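Local coordinates for protein aldehyde dehydrogenase (Staphylococcus aureus, PDB 6K10) that oxidises the carotenoid aldehyde 4,4'-diaponeurosporen-4-al to 4,4'-diaponeurosporenoic acid with NAD+, a step in staphyloxanthin biosynthesis, at residues E148-K158 with I170-E178; N9-D17 with Q181-D189. The protein carries 1 engineered substitution. One frame throughout, in Å; residues are numbered along the deposited sequence.

Overall arrangement
Close to the N terminus, helix 10-23 supplies the first half of interaction 2, whose partner Q181-D189 arrives 164 residues later and closes a long loop. Within that loop falls interaction 1, a local closure in which helix 151-164 folds back on strand 170-172 to complete a beta-alpha-beta unit begun by strand 141-145. Helix 177-184 is shared: its start ends interaction 1 and its last turn opens interaction 2. The two contacts, with centres about 16 Å apart, also meet directly, since I173 packs on I11 and K14. Together they tie the N-terminal helix and helix 151-164 to the mixed sheet that contains strands 104-118, 141-145, 170-172 and 190-194.

Interaction 1: residues E148-K158 with I170-E178; sequences ELTPNVARVIK and IEVIEGGIE
K158 lays its aliphatic chain over V172, with CB 3.8 Å from V172 CG1, and carries its ammonium group to the backbone of V172 and the carboxylate of E171. There NZ donates to V172 O at 2.9 Å, lying in the carbonyl plane, and forms a salt bridge with E171 OE2 at 2.9 Å. The same carboxylate oxygen accepts the V172 amide through its anti lone pair, and N162, one turn further along the helix, bonds both K158 NZ and E171 OE2. Nearer the start of the helix, R155 holds E174 through the NE side of its guanidinium, one nitrogen to each carboxylate oxygen: NE reaches OE2 at 2.7 Å, and NH1 reaches OE1 at 3.0 Å, with guanidinium and carboxylate planes 39° apart. R155 CG stands anti to the backbone N (chi1 -178°), and bends at chi2 and chi3 fold the chain back to E174. Beneath these charges I157 CG2 touches V172 CG2 at 4.0 Å. E148 extends along the G175-G176 backbone, its OE1 3.4 Å from G176 CA. This is the return leg of a beta-alpha-beta crossover, strand 170-172 running parallel to strand 141-145. Both charge pairs lie on one side of the apolar I157-V172 contact, and with K158, the V172 amide and N162 all directed at OE2, the buried carboxylate of E171 is probably kept ionised.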
loop_
_atom_site.group_PDB
_atom_site.type_symbol
_atom_site.label_atom_id
_atom_site.label_comp_id
_atom_site.label_asym_id
_atom_site.label_seq_id
_atom_site.Cartn_x
_atom_site.Cartn_y
_atom_site.Cartn_z
ATOM N N GLU A 148 -18.889 11.755 -15.698
ATOM C CA GLU A 148 -20.037 12.257 -16.435
ATOM C C GLU A 148 -19.677 13.389 -17.387
ATOM O O GLU A 148 -20.544 13.840 -18.144
ATOM C CB GLU A 148 -21.134 12.717 -15.466
ATOM C CG GLU A 148 -20.806 13.973 -14.680
ATOM C CD GLU A 148 -22.038 14.576 -14.026
ATOM O OE1 GLU A 148 -21.923 15.658 -13.415
ATOM O OE2 GLU A 148 -23.122 13.963 -14.124
ATOM N N LEU A 149 -18.424 13.859 -17.371
ATOM C CA LEU A 149 -17.974 14.819 -18.372
ATOM C C LEU A 149 -17.852 14.188 -19.751
ATOM O O LEU A 149 -17.898 14.904 -20.756
ATOM C CB LEU A 149 -16.633 15.434 -17.968
ATOM C CG LEU A 149 -16.603 16.247 -16.672
ATOM C CD1 LEU A 149 -15.289 17.005 -16.550
ATOM C CD2 LEU A 149 -17.787 17.198 -16.603
ATOM N N THR A 150 -17.682 12.872 -19.815
ATOM C CA THR A 150 -17.761 12.125 -21.060
ATOM C C THR A 150 -19.001 11.239 -20.989
ATOM O O THR A 150 -18.896 10.031 -20.735
ATOM C CB THR A 150 -16.490 11.303 -21.285
ATOM O OG1 THR A 150 -16.201 10.531 -20.114
ATOM C CG2 THR A 150 -15.314 12.227 -21.567
ATOM N N PRO A 151 -20.191 11.808 -21.205
ATOM C CA PRO A 151 -21.424 11.067 -20.890
ATOM C C PRO A 151 -21.735 9.942 -21.859
ATOM O O PRO A 151 -22.376 8.962 -21.459
ATOM C CB PRO A 151 -22.501 12.159 -20.930
ATOM C CG PRO A 151 -21.969 13.158 -21.904
ATOM C CD PRO A 151 -20.468 13.148 -21.752
ATOM N N ASN A 152 -21.330 10.052 -23.124
ATOM C CA ASN A 152 -21.566 8.952 -24.052
ATOM C C ASN A 152 -20.697 7.751 -23.704
ATOM O O ASN A 152 -21.155 6.605 -23.775
ATOM C CB ASN A 152 -21.312 9.410 -25.487
ATOM C CG ASN A 152 -22.353 10.397 -25.970
ATOM O OD1 ASN A 152 -23.510 10.037 -26.183
ATOM N ND2 ASN A 152 -21.949 11.651 -26.133
ATOM N N VAL A 153 -19.446 7.998 -23.308
ATOM C CA VAL A 153 -18.572 6.909 -22.882
ATOM C C VAL A 153 -19.125 6.245 -21.628
ATOM O O VAL A 153 -19.156 5.014 -21.518
ATOM C CB VAL A 153 -17.140 7.425 -22.660
ATOM C CG1 VAL A 153 -16.227 6.278 -22.254
ATOM C CG2 VAL A 153 -16.621 8.111 -23.915
ATOM N N ALA A 154 -19.569 7.055 -20.661
ATOM C CA ALA A 154 -20.110 6.508 -19.420
ATOM C C ALA A 154 -21.307 5.604 -19.687
ATOM O O ALA A 154 -21.430 4.528 -19.089
ATOM C CB ALA A 154 -20.497 7.643 -18.471
ATOM N N ARG A 155 -22.200 6.022 -20.589
ATOM C CA ARG A 155 -23.378 5.216 -20.900
ATOM C C ARG A 155 -23.000 3.923 -21.605
ATOM O O ARG A 155 -23.586 2.867 -21.336
ATOM C CB ARG A 155 -24.357 6.012 -21.762
ATOM C CG ARG A 155 -25.643 5.255 -22.100
ATOM C CD ARG A 155 -26.253 4.580 -20.875
ATOM N NE ARG A 155 -26.659 5.540 -19.849
ATOM C CZ ARG A 155 -27.660 6.406 -19.968
ATOM N NH1 ARG A 155 -27.926 7.216 -18.954
ATOM N NH2 ARG A 155 -28.382 6.453 -21.081
ATOM N N VAL A 156 -22.073 3.999 -22.559
ATOM C CA VAL A 156 -21.614 2.790 -23.231
ATOM C C VAL A 156 -21.019 1.824 -22.217
ATOM O O VAL A 156 -21.232 0.609 -22.293
ATOM C CB VAL A 156 -20.610 3.146 -24.342
ATOM C CG1 VAL A 156 -19.903 1.899 -24.842
ATOM C CG2 VAL A 156 -21.319 3.854 -25.485
ATOM N N ILE A 157 -20.279 2.357 -21.242
ATOM C CA ILE A 157 -19.711 1.524 -20.185
ATOM C C ILE A 157 -20.822 0.888 -19.357
ATOM O O ILE A 157 -20.784 -0.309 -19.046
ATOM C CB ILE A 157 -18.754 2.357 -19.310
ATOM C CG1 ILE A 157 -17.487 2.707 -20.096
ATOM C CG2 ILE A 157 -18.415 1.619 -18.024
ATOM C CD1 ILE A 157 -16.488 3.534 -19.310
ATOM N N LYS A 158 -21.834 1.680 -18.994
ATOM C CA LYS A 158 -22.944 1.151 -18.207
ATOM C C LYS A 158 -23.715 0.085 -18.978
ATOM O O LYS A 158 -24.054 -0.967 -18.424
ATOM C CB LYS A 158 -23.877 2.285 -17.789
ATOM C CG LYS A 158 -25.173 1.810 -17.160
ATOM C CD LYS A 158 -25.469 2.554 -15.873
ATOM C CE LYS A 158 -26.709 1.998 -15.199
ATOM N NZ LYS A 158 -26.356 0.964 -14.190
ATOM N N ILE A 170 -20.806 -6.637 -10.697
ATOM C CA ILE A 170 -20.220 -5.393 -11.183
ATOM C C ILE A 170 -21.360 -4.468 -11.582
ATOM O O ILE A 170 -22.256 -4.870 -12.332
ATOM C CB ILE A 170 -19.268 -5.620 -12.374
ATOM C CG1 ILE A 170 -18.131 -6.568 -11.991
ATOM C CG2 ILE A 170 -18.698 -4.296 -12.855
ATOM C CD1 ILE A 170 -17.313 -7.039 -13.175
ATOM N N GLU A 171 -21.329 -3.236 -11.080
ATOM C CA GLU A 171 -22.369 -2.257 -11.355
ATOM C C GLU A 171 -21.721 -0.919 -11.678
ATOM O O GLU A 171 -20.648 -0.593 -11.165
ATOM C CB GLU A 171 -23.333 -2.117 -10.164
ATOM C CG GLU A 171 -24.393 -1.020 -10.288
ATOM C CD GLU A 171 -25.354 -1.227 -11.450
ATOM O OE1 GLU A 171 -26.534 -1.542 -11.189
ATOM O OE2 GLU A 171 -24.947 -1.049 -12.618
ATOM N N VAL A 172 -22.382 -0.150 -12.543
ATOM C CA VAL A 172 -21.927 1.174 -12.946
ATOM C C VAL A 172 -22.917 2.207 -12.428
ATOM O O VAL A 172 -24.128 2.081 -12.651
ATOM C CB VAL A 172 -21.780 1.279 -14.474
ATOM C CG1 VAL A 172 -21.455 2.707 -14.875
ATOM C CG2 VAL A 172 -20.710 0.323 -14.965
ATOM N N ILE A 173 -22.403 3.231 -11.752
ATOM C CA ILE A 173 -23.211 4.308 -11.188
ATOM C C ILE A 173 -22.879 5.587 -11.943
ATOM O O ILE A 173 -21.769 6.118 -11.823
ATOM C CB ILE A 173 -22.957 4.486 -9.686
ATOM C CG1 ILE A 173 -23.191 3.173 -8.941
ATOM C CG2 ILE A 173 -23.833 5.599 -9.134
ATOM C CD1 ILE A 173 -24.633 2.778 -8.864
ATOM N N GLU A 174 -23.844 6.099 -12.701
ATOM C CA GLU A 174 -23.677 7.362 -13.406
ATOM C C GLU A 174 -24.025 8.534 -12.495
ATOM O O GLU A 174 -24.916 8.444 -11.647
ATOM C CB GLU A 174 -24.555 7.411 -14.655
ATOM C CG GLU A 174 -24.043 6.582 -15.817
ATOM C CD GLU A 174 -25.119 6.329 -16.854
ATOM O OE1 GLU A 174 -26.312 6.472 -16.519
ATOM O OE2 GLU A 174 -24.771 5.992 -18.005
ATOM N N GLY A 175 -23.317 9.638 -12.682
ATOM C CA GLY A 175 -23.593 10.833 -11.915
ATOM C C GLY A 175 -22.359 11.704 -11.792
ATOM O O GLY A 175 -21.329 11.454 -12.417
ATOM N N GLY A 176 -22.498 12.739 -10.968
ATOM C CA GLY A 176 -21.421 13.678 -10.742
ATOM C C GLY A 176 -20.816 13.560 -9.360
ATOM O O GLY A 176 -20.717 12.461 -8.807
ATOM N N ILE A 177 -20.422 14.698 -8.785
ATOM C CA ILE A 177 -19.701 14.687 -7.516
ATOM C C ILE A 177 -20.577 14.166 -6.383
ATOM O O ILE A 177 -20.073 13.553 -5.433
ATOM C CB ILE A 177 -19.148 16.095 -7.210
ATOM C CG1 ILE A 177 -18.220 16.062 -5.993
ATOM C CG2 ILE A 177 -20.279 17.093 -6.999
ATOM C CD1 ILE A 177 -16.953 15.270 -6.206
ATOM N N GLU A 178 -21.893 14.377 -6.462
ATOM C CA GLU A 178 -22.753 13.958 -5.359
ATOM C C GLU A 178 -22.971 12.451 -5.350
ATOM O O GLU A 178 -23.138 11.859 -4.277
ATOM C CB GLU A 178 -24.085 14.701 -5.416
ATOM C CG GLU A 178 -23.971 16.175 -5.057
ATOM C CD GLU A 178 -23.189 16.414 -3.775
ATOM O OE1 GLU A 178 -22.408 17.386 -3.732
ATOM O OE2 GLU A 178 -23.361 15.642 -2.805
#

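Interaction 2: residues N9-D17 with Q181-D189; sequences NIIEQKFYD and QTLIHLPFD
F15 slots between L186, P187 and F188. Over one face of its ring sits L186 CB, a CH-pi contact 4.1 Å from the centroid and 7° off the normal, while the ring edge turns toward the face of F188 in an edge-to-face pair, with planes at 59° and centroids 4.6 Å apart. P187 O lies at the rim, near the ring plane, 3.5 Å from F15 CZ, and the proline ring brings its CD to F15 CE2. With chi1 at 172°, F15 CG lies opposite the backbone N, which carries the ring from the helix into this group. One turn earlier, I11 CG2 meets L183 CD2 at 3.6 Å and T182 CG2 at 3.9 Å, while the carboxylate end of E12 lies beside L186 CD2. No hydrogen bond crosses the contact, so shape and apolar packing hold it. An inverse gamma turn centred on P187, closed by F188 N to L186 O, presents three consecutive residues to F15, and T182 OG1 is tied back to E178 O. Behind this layer, F15, L183 and F188 all rest on I143 of strand 141-145, and L183 and F188 also touch L116 of strand 104-118; helix 10-23 thus packs against the sheet beside the end of helix 177-184.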
loop_
_atom_site.group_PDB
_atom_site.type_symbol
_atom_site.label_atom_id
_atom_site.label_comp_id
_atom_site.label_asym_id
_atom_site.label_seq_id
_atom_site.Cartn_x
_atom_site.Cartn_y
_atom_site.Cartn_z
ATOM N N ASN A 9 -32.318 5.850 -2.429
ATOM C CA ASN A 9 -31.264 5.142 -1.712
ATOM C C ASN A 9 -30.757 3.950 -2.518
ATOM O O ASN A 9 -30.248 2.981 -1.953
ATOM C CB ASN A 9 -31.765 4.673 -0.345
ATOM N N ILE A 10 -30.890 4.027 -3.845
ATOM C CA ILE A 10 -30.541 2.883 -4.680
ATOM C C ILE A 10 -29.037 2.644 -4.680
ATOM O O ILE A 10 -28.588 1.499 -4.813
ATOM C CB ILE A 10 -31.087 3.070 -6.108
ATOM C CG1 ILE A 10 -30.797 1.827 -6.963
ATOM C CG2 ILE A 10 -30.518 4.339 -6.743
ATOM C CD1 ILE A 10 -31.253 0.508 -6.334
ATOM N N ILE A 11 -28.234 3.699 -4.526
ATOM C CA ILE A 11 -26.784 3.521 -4.469
ATOM C C ILE A 11 -26.414 2.626 -3.295
ATOM O O ILE A 11 -25.651 1.662 -3.436
ATOM C CB ILE A 11 -26.069 4.881 -4.373
ATOM C CG1 ILE A 11 -26.502 5.831 -5.492
ATOM C CG2 ILE A 11 -24.563 4.678 -4.410
ATOM C CD1 ILE A 11 -26.698 5.178 -6.843
ATOM N N GLU A 12 -26.959 2.930 -2.117
ATOM C CA GLU A 12 -26.654 2.142 -0.930
ATOM C C GLU A 12 -27.240 0.740 -1.034
ATOM O O GLU A 12 -26.624 -0.229 -0.574
ATOM C CB GLU A 12 -27.165 2.868 0.314
ATOM C CG GLU A 12 -26.668 4.304 0.395
ATOM C CD GLU A 12 -26.721 4.882 1.793
ATOM O OE1 GLU A 12 -27.419 4.308 2.655
ATOM O OE2 GLU A 12 -26.059 5.917 2.027
ATOM N N GLN A 13 -28.423 0.608 -1.640
ATOM C CA GLN A 13 -28.969 -0.720 -1.904
ATOM C C GLN A 13 -28.066 -1.505 -2.846
ATOM O O GLN A 13 -27.814 -2.696 -2.629
ATOM C CB GLN A 13 -30.380 -0.607 -2.482
ATOM C CG GLN A 13 -31.249 -1.838 -2.261
ATOM N N LYS A 14 -27.564 -0.850 -3.896
ATOM C CA LYS A 14 -26.642 -1.516 -4.813
ATOM C C LYS A 14 -25.359 -1.927 -4.103
ATOM O O LYS A 14 -24.803 -2.996 -4.381
ATOM C CB LYS A 14 -26.335 -0.605 -6.000
ATOM C CG LYS A 14 -27.475 -0.504 -6.998
ATOM C CD LYS A 14 -27.252 0.620 -7.991
ATOM N N PHE A 15 -24.875 -1.091 -3.183
ATOM C CA PHE A 15 -23.677 -1.434 -2.424
ATOM C C PHE A 15 -23.898 -2.691 -1.593
ATOM O O PHE A 15 -23.081 -3.620 -1.618
ATOM C CB PHE A 15 -23.270 -0.264 -1.529
ATOM C CG PHE A 15 -22.166 -0.594 -0.560
ATOM C CD1 PHE A 15 -20.878 -0.834 -1.009
ATOM C CD2 PHE A 15 -22.420 -0.662 0.799
ATOM C CE1 PHE A 15 -19.864 -1.138 -0.120
ATOM C CE2 PHE A 15 -21.409 -0.965 1.693
ATOM C CZ PHE A 15 -20.130 -1.203 1.232
ATOM N N TYR A 16 -25.007 -2.745 -0.856
ATOM C CA TYR A 16 -25.222 -3.872 0.043
ATOM C C TYR A 16 -25.589 -5.141 -0.715
ATOM O O TYR A 16 -25.289 -6.246 -0.245
ATOM C CB TYR A 16 -26.277 -3.505 1.083
ATOM C CG TYR A 16 -25.712 -2.566 2.121
ATOM C CD1 TYR A 16 -24.678 -2.975 2.950
ATOM C CD2 TYR A 16 -26.179 -1.265 2.246
ATOM C CE1 TYR A 16 -24.139 -2.127 3.890
ATOM C CE2 TYR A 16 -25.643 -0.404 3.188
ATOM C CZ TYR A 16 -24.623 -0.844 4.006
ATOM O OH TYR A 16 -24.081 0.001 4.946
ATOM N N ASP A 17 -26.219 -5.015 -1.886
ATOM C CA ASP A 17 -26.391 -6.177 -2.751
ATOM C C ASP A 17 -25.043 -6.726 -3.193
ATOM O O ASP A 17 -24.834 -7.945 -3.214
ATOM C CB ASP A 17 -27.234 -5.814 -3.975
ATOM C CG ASP A 17 -28.677 -5.519 -3.627
ATOM O OD1 ASP A 17 -29.080 -5.772 -2.473
ATOM O OD2 ASP A 17 -29.409 -5.032 -4.514
ATOM N N GLN A 181 -19.887 11.383 -3.798
ATOM C CA GLN A 181 -19.993 11.639 -2.365
ATOM C C GLN A 181 -20.718 10.503 -1.655
ATOM O O GLN A 181 -20.289 10.052 -0.587
ATOM C CB GLN A 181 -20.717 12.963 -2.130
ATOM C CG GLN A 181 -20.348 13.664 -0.838
ATOM C CD GLN A 181 -18.978 14.308 -0.899
ATOM O OE1 GLN A 181 -18.081 13.957 -0.136
ATOM N NE2 GLN A 181 -18.811 15.258 -1.813
ATOM N N THR A 182 -21.818 10.025 -2.240
ATOM C CA THR A 182 -22.560 8.923 -1.636
ATOM C C THR A 182 -21.713 7.660 -1.565
ATOM O O THR A 182 -21.771 6.918 -0.577
ATOM C CB THR A 182 -23.840 8.663 -2.430
ATOM O OG1 THR A 182 -24.624 9.861 -2.474
ATOM C CG2 THR A 182 -24.655 7.555 -1.784
ATOM N N LEU A 183 -20.908 7.406 -2.598
ATOM C CA LEU A 183 -20.158 6.157 -2.666
ATOM C C LEU A 183 -18.985 6.143 -1.692
ATOM O O LEU A 183 -18.735 5.125 -1.034
ATOM C CB LEU A 183 -19.675 5.919 -4.096
ATOM C CG LEU A 183 -20.765 5.502 -5.085
ATOM C CD1 LEU A 183 -20.327 5.761 -6.514
ATOM C CD2 LEU A 183 -21.089 4.032 -4.888
ATOM N N ILE A 184 -18.255 7.256 -1.579
ATOM C CA ILE A 184 -17.040 7.267 -0.768
ATOM C C ILE A 184 -17.312 7.239 0.727
ATOM O O ILE A 184 -16.388 6.977 1.507
ATOM C CB ILE A 184 -16.158 8.486 -1.108
ATOM C CG1 ILE A 184 -16.924 9.792 -0.903
ATOM C CG2 ILE A 184 -15.632 8.382 -2.533
ATOM C CD1 ILE A 184 -16.104 11.028 -1.227
ATOM N N HIS A 185 -18.545 7.502 1.152
ATOM C CA HIS A 185 -18.912 7.402 2.558
ATOM C C HIS A 185 -19.424 6.021 2.937
ATOM O O HIS A 185 -19.714 5.785 4.114
ATOM C CB HIS A 185 -19.963 8.459 2.910
ATOM C CG HIS A 185 -19.428 9.856 2.926
ATOM N ND1 HIS A 185 -18.364 10.235 3.715
ATOM C CD2 HIS A 185 -19.808 10.965 2.249
ATOM C CE1 HIS A 185 -18.109 11.517 3.523
ATOM N NE2 HIS A 185 -18.973 11.984 2.639
ATOM N N LEU A 186 -19.545 5.107 1.969
ATOM C CA LEU A 186 -19.933 3.733 2.236
ATOM C C LEU A 186 -18.705 2.895 2.580
ATOM O O LEU A 186 -17.616 3.129 2.045
ATOM C CB LEU A 186 -20.644 3.137 1.024
ATOM C CG LEU A 186 -21.988 3.782 0.683
ATOM C CD1 LEU A 186 -22.570 3.195 -0.593
ATOM C CD2 LEU A 186 -22.957 3.620 1.844
ATOM N N PRO A 187 -18.848 1.893 3.484
ATOM C CA PRO A 187 -17.680 1.115 3.937
ATOM C C PRO A 187 -17.227 0.079 2.911
ATOM O O PRO A 187 -17.250 -1.133 3.154
ATOM C CB PRO A 187 -18.199 0.479 5.231
ATOM C CG PRO A 187 -19.646 0.264 4.964
ATOM C CD PRO A 187 -20.092 1.450 4.138
ATOM N N PHE A 188 -16.809 0.561 1.742
ATOM C CA PHE A 188 -16.160 -0.299 0.766
ATOM C C PHE A 188 -14.925 -0.949 1.383
ATOM O O PHE A 188 -14.329 -0.436 2.333
ATOM C CB PHE A 188 -15.750 0.500 -0.473
ATOM C CG PHE A 188 -16.872 0.763 -1.438
ATOM C CD1 PHE A 188 -17.187 -0.157 -2.425
ATOM C CD2 PHE A 188 -17.601 1.938 -1.368
ATOM C CE1 PHE A 188 -18.212 0.086 -3.320
ATOM C CE2 PHE A 188 -18.628 2.187 -2.260
ATOM C CZ PHE A 188 -18.934 1.261 -3.236
ATOM N N ASP A 189 -14.540 -2.098 0.833
ATOM C CA ASP A 189 -13.330 -2.768 1.287
ATOM C C ASP A 189 -12.073 -2.237 0.610
ATOM O O ASP A 189 -10.966 -2.510 1.089
ATOM C CB ASP A 189 -13.451 -4.279 1.070
ATOM C CG ASP A 189 -14.654 -4.872 1.786
ATOM O OD1 ASP A 189 -14.654 -4.879 3.035
ATOM O OD2 ASP A 189 -15.600 -5.323 1.105
#